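Local coordinates for protein tripeptidase (Staphylococcus aureus subsp. aureus, PDB 3RZA) that probably removes the N-terminal residue from short peptides, as a metal-dependent tripeptidase of the M20 peptidase family, at residues A[23-28]-A[137-142]; A[34-39]-A[44-49]. All blocks are in the same frame, centred on the assembly; numbering follows the deposited sequence. Where two conformers were deposited one is given.

Interaction 1 (A[23-28]-A[137-142])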
# COMPACT_ATOMS: atom_id res chain seq x y z
N GLU A 23 24.13 -43.33 -8.64
CA GLU A 23 23.09 -42.40 -9.10
C GLU A 23 21.76 -42.57 -8.37
O GLU A 23 21.08 -41.58 -8.08
CB GLU A 23 22.82 -42.60 -10.61
CG GLU A 23 24.03 -42.32 -11.52
CD GLU A 23 23.72 -42.50 -13.00
OE1 GLU A 23 22.59 -42.92 -13.36
OE2 GLU A 23 24.64 -42.23 -13.80
N GLN A 24 21.37 -43.82 -8.14
CA GLN A 24 20.18 -44.11 -7.36
C GLN A 24 20.35 -43.66 -5.91
O GLN A 24 19.42 -43.11 -5.34
CB GLN A 24 19.86 -45.61 -7.40
CG GLN A 24 18.54 -46.04 -6.71
CD GLN A 24 17.31 -45.41 -7.37
OE1 GLN A 24 16.69 -44.49 -6.82
NE2 GLN A 24 16.98 -45.88 -8.56
N ARG A 25 21.51 -43.94 -5.32
CA ARG A 25 21.75 -43.51 -3.93
C ARG A 25 21.70 -41.98 -3.80
O ARG A 25 21.12 -41.47 -2.84
CB ARG A 25 23.08 -44.03 -3.41
CG ARG A 25 23.34 -43.73 -1.91
CD ARG A 25 24.56 -44.45 -1.42
NE ARG A 25 25.75 -44.01 -2.13
CZ ARG A 25 26.89 -44.71 -2.28
NH1 ARG A 25 27.05 -45.91 -1.71
NH2 ARG A 25 27.89 -44.18 -2.99
N LEU A 26 22.30 -41.27 -4.77
CA LEU A 26 22.26 -39.79 -4.84
C LEU A 26 20.82 -39.29 -4.89
O LEU A 26 20.47 -38.36 -4.15
CB LEU A 26 23.01 -39.29 -6.09
CG LEU A 26 23.03 -37.78 -6.43
CD1 LEU A 26 23.47 -36.96 -5.24
CD2 LEU A 26 23.93 -37.51 -7.64
N LEU A 27 20.02 -39.88 -5.78
CA LEU A 27 18.60 -39.54 -5.93
C LEU A 27 17.82 -39.77 -4.63
O LEU A 27 17.09 -38.90 -4.20
CB LEU A 27 17.96 -40.33 -7.11
CG LEU A 27 16.45 -40.20 -7.38
CD1 LEU A 27 16.04 -38.77 -7.48
CD2 LEU A 27 16.04 -41.01 -8.67
N ASN A 28 18.02 -40.92 -3.99
CA ASN A 28 17.37 -41.22 -2.71
C ASN A 28 17.76 -40.23 -1.60
O ASN A 28 16.90 -39.79 -0.86
CB ASN A 28 17.65 -42.66 -2.25
CG ASN A 28 17.04 -43.72 -3.19
OD1 ASN A 28 16.12 -43.44 -3.95
ND2 ASN A 28 17.55 -44.92 -3.12
N MSE A 137 27.15 -33.30 -2.08
CA MSE A 137 28.19 -33.43 -1.04
C MSE A 137 28.17 -34.80 -0.33
O MSE A 137 29.22 -35.46 -0.21
CB MSE A 137 28.02 -32.36 0.03
CG MSE A 137 28.38 -30.94 -0.36
SE MSE A 137 27.81 -29.78 1.08
CE MSE A 137 28.44 -28.21 0.26
N LEU A 138 27.00 -35.23 0.13
CA LEU A 138 26.88 -36.48 0.91
C LEU A 138 27.27 -37.71 0.07
O LEU A 138 28.01 -38.56 0.54
CB LEU A 138 25.47 -36.64 1.49
CG LEU A 138 25.10 -35.58 2.56
CD1 LEU A 138 23.59 -35.48 2.77
CD2 LEU A 138 25.78 -35.88 3.85
N GLU A 139 26.78 -37.76 -1.16
CA GLU A 139 27.13 -38.82 -2.10
C GLU A 139 28.63 -38.87 -2.37
O GLU A 139 29.23 -39.93 -2.33
CB GLU A 139 26.36 -38.65 -3.43
CG GLU A 139 26.75 -39.63 -4.56
CD GLU A 139 26.53 -41.10 -4.18
OE1 GLU A 139 25.62 -41.39 -3.36
OE2 GLU A 139 27.25 -41.96 -4.72
N VAL A 140 29.23 -37.72 -2.67
CA VAL A 140 30.69 -37.65 -2.92
C VAL A 140 31.50 -38.19 -1.73
O VAL A 140 32.44 -38.98 -1.92
CB VAL A 140 31.16 -36.20 -3.32
CG1 VAL A 140 32.69 -36.05 -3.21
CG2 VAL A 140 30.71 -35.88 -4.71
N LEU A 141 31.10 -37.80 -0.51
CA LEU A 141 31.77 -38.30 0.71
C LEU A 141 31.66 -39.80 0.81
O LEU A 141 32.66 -40.46 1.11
CB LEU A 141 31.21 -37.63 1.99
CG LEU A 141 31.74 -36.24 2.28
CD1 LEU A 141 30.90 -35.56 3.35
CD2 LEU A 141 33.25 -36.27 2.71
N GLN A 142 30.47 -40.33 0.50
CA GLN A 142 30.24 -41.78 0.54
C GLN A 142 31.06 -42.53 -0.52
O GLN A 142 31.54 -43.60 -0.25
CB GLN A 142 28.75 -42.11 0.42
CG GLN A 142 28.41 -43.53 0.88
CD GLN A 142 26.98 -43.66 1.44
OE1 GLN A 142 26.28 -42.67 1.63
NE2 GLN A 142 26.57 -44.90 1.69

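Interaction 2 (A[34-39]-A[44-49])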
# COMPACT_ATOMS: atom_id res chain seq x y z
N VAL A 34 14.75 -33.21 0.83
CA VAL A 34 13.64 -32.27 0.48
C VAL A 34 12.39 -32.48 1.37
O VAL A 34 11.73 -31.52 1.77
CB VAL A 34 13.24 -32.31 -1.03
CG1 VAL A 34 14.44 -31.92 -1.93
CG2 VAL A 34 12.65 -33.66 -1.42
N GLN A 35 12.16 -33.73 1.79
CA GLN A 35 11.05 -34.08 2.66
C GLN A 35 11.24 -33.73 4.16
O GLN A 35 10.37 -34.03 4.95
CB GLN A 35 10.72 -35.57 2.49
CG GLN A 35 10.21 -35.91 1.07
CD GLN A 35 9.97 -37.38 0.88
OE1 GLN A 35 8.92 -37.90 1.23
NE2 GLN A 35 10.97 -38.08 0.35
N ILE A 36 12.39 -33.15 4.54
CA ILE A 36 12.59 -32.61 5.89
C ILE A 36 12.41 -31.10 5.77
O ILE A 36 13.25 -30.44 5.15
CB ILE A 36 14.00 -32.92 6.44
CG1 ILE A 36 14.23 -34.42 6.58
CG2 ILE A 36 14.17 -32.26 7.80
CD1 ILE A 36 15.70 -34.82 6.48
N ASP A 37 11.34 -30.57 6.36
CA ASP A 37 11.02 -29.15 6.32
C ASP A 37 12.21 -28.37 6.89
O ASP A 37 12.71 -28.71 7.96
CB ASP A 37 9.79 -28.81 7.18
CG ASP A 37 8.51 -29.47 6.71
OD1 ASP A 37 8.49 -30.11 5.65
OD2 ASP A 37 7.50 -29.38 7.43
N SER A 38 12.71 -27.39 6.13
CA SER A 38 13.73 -26.45 6.61
C SER A 38 13.50 -25.05 6.03
O SER A 38 14.41 -24.43 5.46
CB SER A 38 15.13 -26.96 6.25
OG SER A 38 15.28 -27.09 4.85
N GLU A 39 12.29 -24.52 6.23
CA GLU A 39 11.99 -23.13 5.82
C GLU A 39 12.92 -22.23 6.58
O GLU A 39 13.23 -22.51 7.74
CB GLU A 39 10.54 -22.75 6.11
CG GLU A 39 9.50 -23.45 5.21
CD GLU A 39 8.07 -22.93 5.42
OE1 GLU A 39 7.72 -22.56 6.56
OE2 GLU A 39 7.28 -22.93 4.45
N SER A 44 16.02 -25.98 12.80
CA SER A 44 16.30 -26.83 13.99
C SER A 44 16.06 -28.34 13.83
O SER A 44 16.66 -29.13 14.55
CB SER A 44 15.48 -26.33 15.20
OG SER A 44 14.12 -26.54 15.01
N THR A 45 15.18 -28.74 12.92
CA THR A 45 14.93 -30.17 12.66
C THR A 45 15.94 -30.79 11.69
O THR A 45 16.48 -31.87 11.95
CB THR A 45 13.52 -30.41 12.15
OG1 THR A 45 12.60 -30.03 13.16
CG2 THR A 45 13.30 -31.87 11.83
N ILE A 46 16.19 -30.12 10.57
CA ILE A 46 17.12 -30.67 9.57
C ILE A 46 18.60 -30.66 10.05
O ILE A 46 19.38 -31.57 9.70
CB ILE A 46 16.97 -29.97 8.19
CG1 ILE A 46 17.59 -30.84 7.09
CG2 ILE A 46 17.59 -28.56 8.21
CD1 ILE A 46 17.35 -30.31 5.72
N GLN A 47 18.95 -29.68 10.89
CA GLN A 47 20.35 -29.48 11.26
C GLN A 47 21.01 -30.66 11.97
O GLN A 47 22.05 -31.11 11.49
CB GLN A 47 20.57 -28.17 12.04
CG GLN A 47 22.06 -27.75 12.16
CD GLN A 47 22.65 -28.03 13.53
OE1 GLN A 47 22.31 -29.02 14.18
NE2 GLN A 47 23.57 -27.16 13.97
N PRO A 48 20.41 -31.18 13.09
CA PRO A 48 20.97 -32.41 13.70
C PRO A 48 20.91 -33.68 12.82
O PRO A 48 21.73 -34.57 13.00
CB PRO A 48 20.12 -32.61 14.98
CG PRO A 48 19.34 -31.38 15.15
CD PRO A 48 19.22 -30.73 13.83
N ILE A 49 19.94 -33.77 11.90
CA ILE A 49 19.89 -34.89 10.93
C ILE A 49 21.09 -34.84 9.96
O ILE A 49 21.75 -35.86 9.75
CB ILE A 49 18.56 -34.91 10.14
CG1 ILE A 49 17.36 -35.25 11.08
CG2 ILE A 49 18.64 -35.91 9.03
CD1 ILE A 49 15.95 -35.05 10.45
O HOH W 1 14.48 -27.73 9.79

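Interaction 1 (A[23-28]-A[137-142])
Arg-25 sends its CG away from its own backbone nitrogen (chi1 -174°) and then bends at CD (chi3 62°), which turns the side edge of its guanidinium to Glu-139, whose chain folds at chi2 (60°) to present both carboxylate oxygens. The result is a side-on, two-pronged salt bridge. Arg-25 NE gives an almost straight hydrogen bond to Glu-139 OE1 at 2.9 Å, and Arg-25 NH2 reaches Glu-139 OE2 at 2.9 Å along a more bent path. Both oxygens are met on their syn sides, NH2 tilted well out of the carboxylate plane. In the conformer given, Gln-142 lays its CG over one guanidinium face, 3.7 Å from Arg-25 CZ, and its amide appears stacked there. These residues join helix 23-34 to helix 128-147, oppositely directed but well inclined helices of the metal-binding domain of an M20-type peptidase, whose short axes here pass 9.6 Å apart. Beside the charged pair, Leu-26 CD1 packs at 3.8 Å against Glu-139 CB; an apolar residue suits this buried side, facing Leu-377 and Ala-381 on helix 374-393. Buried Glu-139 also accepts the Asn-22 N-H at OE2, while the long arginine spreads its nitrogens to reach Glu-146 through NH1.

Interaction 2 (A[34-39]-A[44-49])
Ile-36 lays its CG2 branch over CB and CG1 of Ile-46, coming to 3.6 Å from Ile-46 CB. The beta-branched shape suits this place because it lets Ile-36 serve Ile-46 with CG2 and Ile-49 with CD1, while Ile-46 turns its own CG2 to Ser-38. The longer arm of Ile-36 continues to Ile-49, meeting it tip to tip, CD1 to CD1, at 4.0 Å, while Thr-45 adds its methyl at the margin. Next to it, Ser-38 CB rests on Ile-46 CG2 at 3.5 Å; the small serine lets the chain come this near. Its chi1 of 61° places OG between the backbone N and carbonyl carbon, and this hydroxyl is hydrogen-bonded to Met-99 O and Lys-131 NZ. A water bridges the backbones, donating to Asp-37 O at 2.7 Å and accepting from Ile-46 N at 3.0 Å, so the water takes up the N-H of Ile-46. Farther out, Lys-131 NZ also binds Ile-36 O, and Asp-37 OD1 accepts the N-H of Asn-107. The loop thus runs from helix 23-34 past helix 128-147 and the end of strand 93-98, where the side chain of Ser-38 is about 11 Å from the bound zinc, before the chain enters helix 46-56.

In the fold
From the N terminus, the chain enters helix 23-34, whose first turns are tied by interaction 1 to helix 128-147, 109 residues further on. Interaction 2 follows directly: it closes a short connecting loop, with four residues between its segments, linking the loop after helix 23-34 to helix 46-56. Interaction 2 therefore falls wholly within the long loop that interaction 1 closes, and the two do not cross. Their centres lie about 18 Å apart, and their nearest atoms, about 6 Å apart, do not touch. Helix 128-147 is common to both surroundings: it supplies 137-142 to the first contact, and Lys-131 to the loop of the second, nearer the metal site.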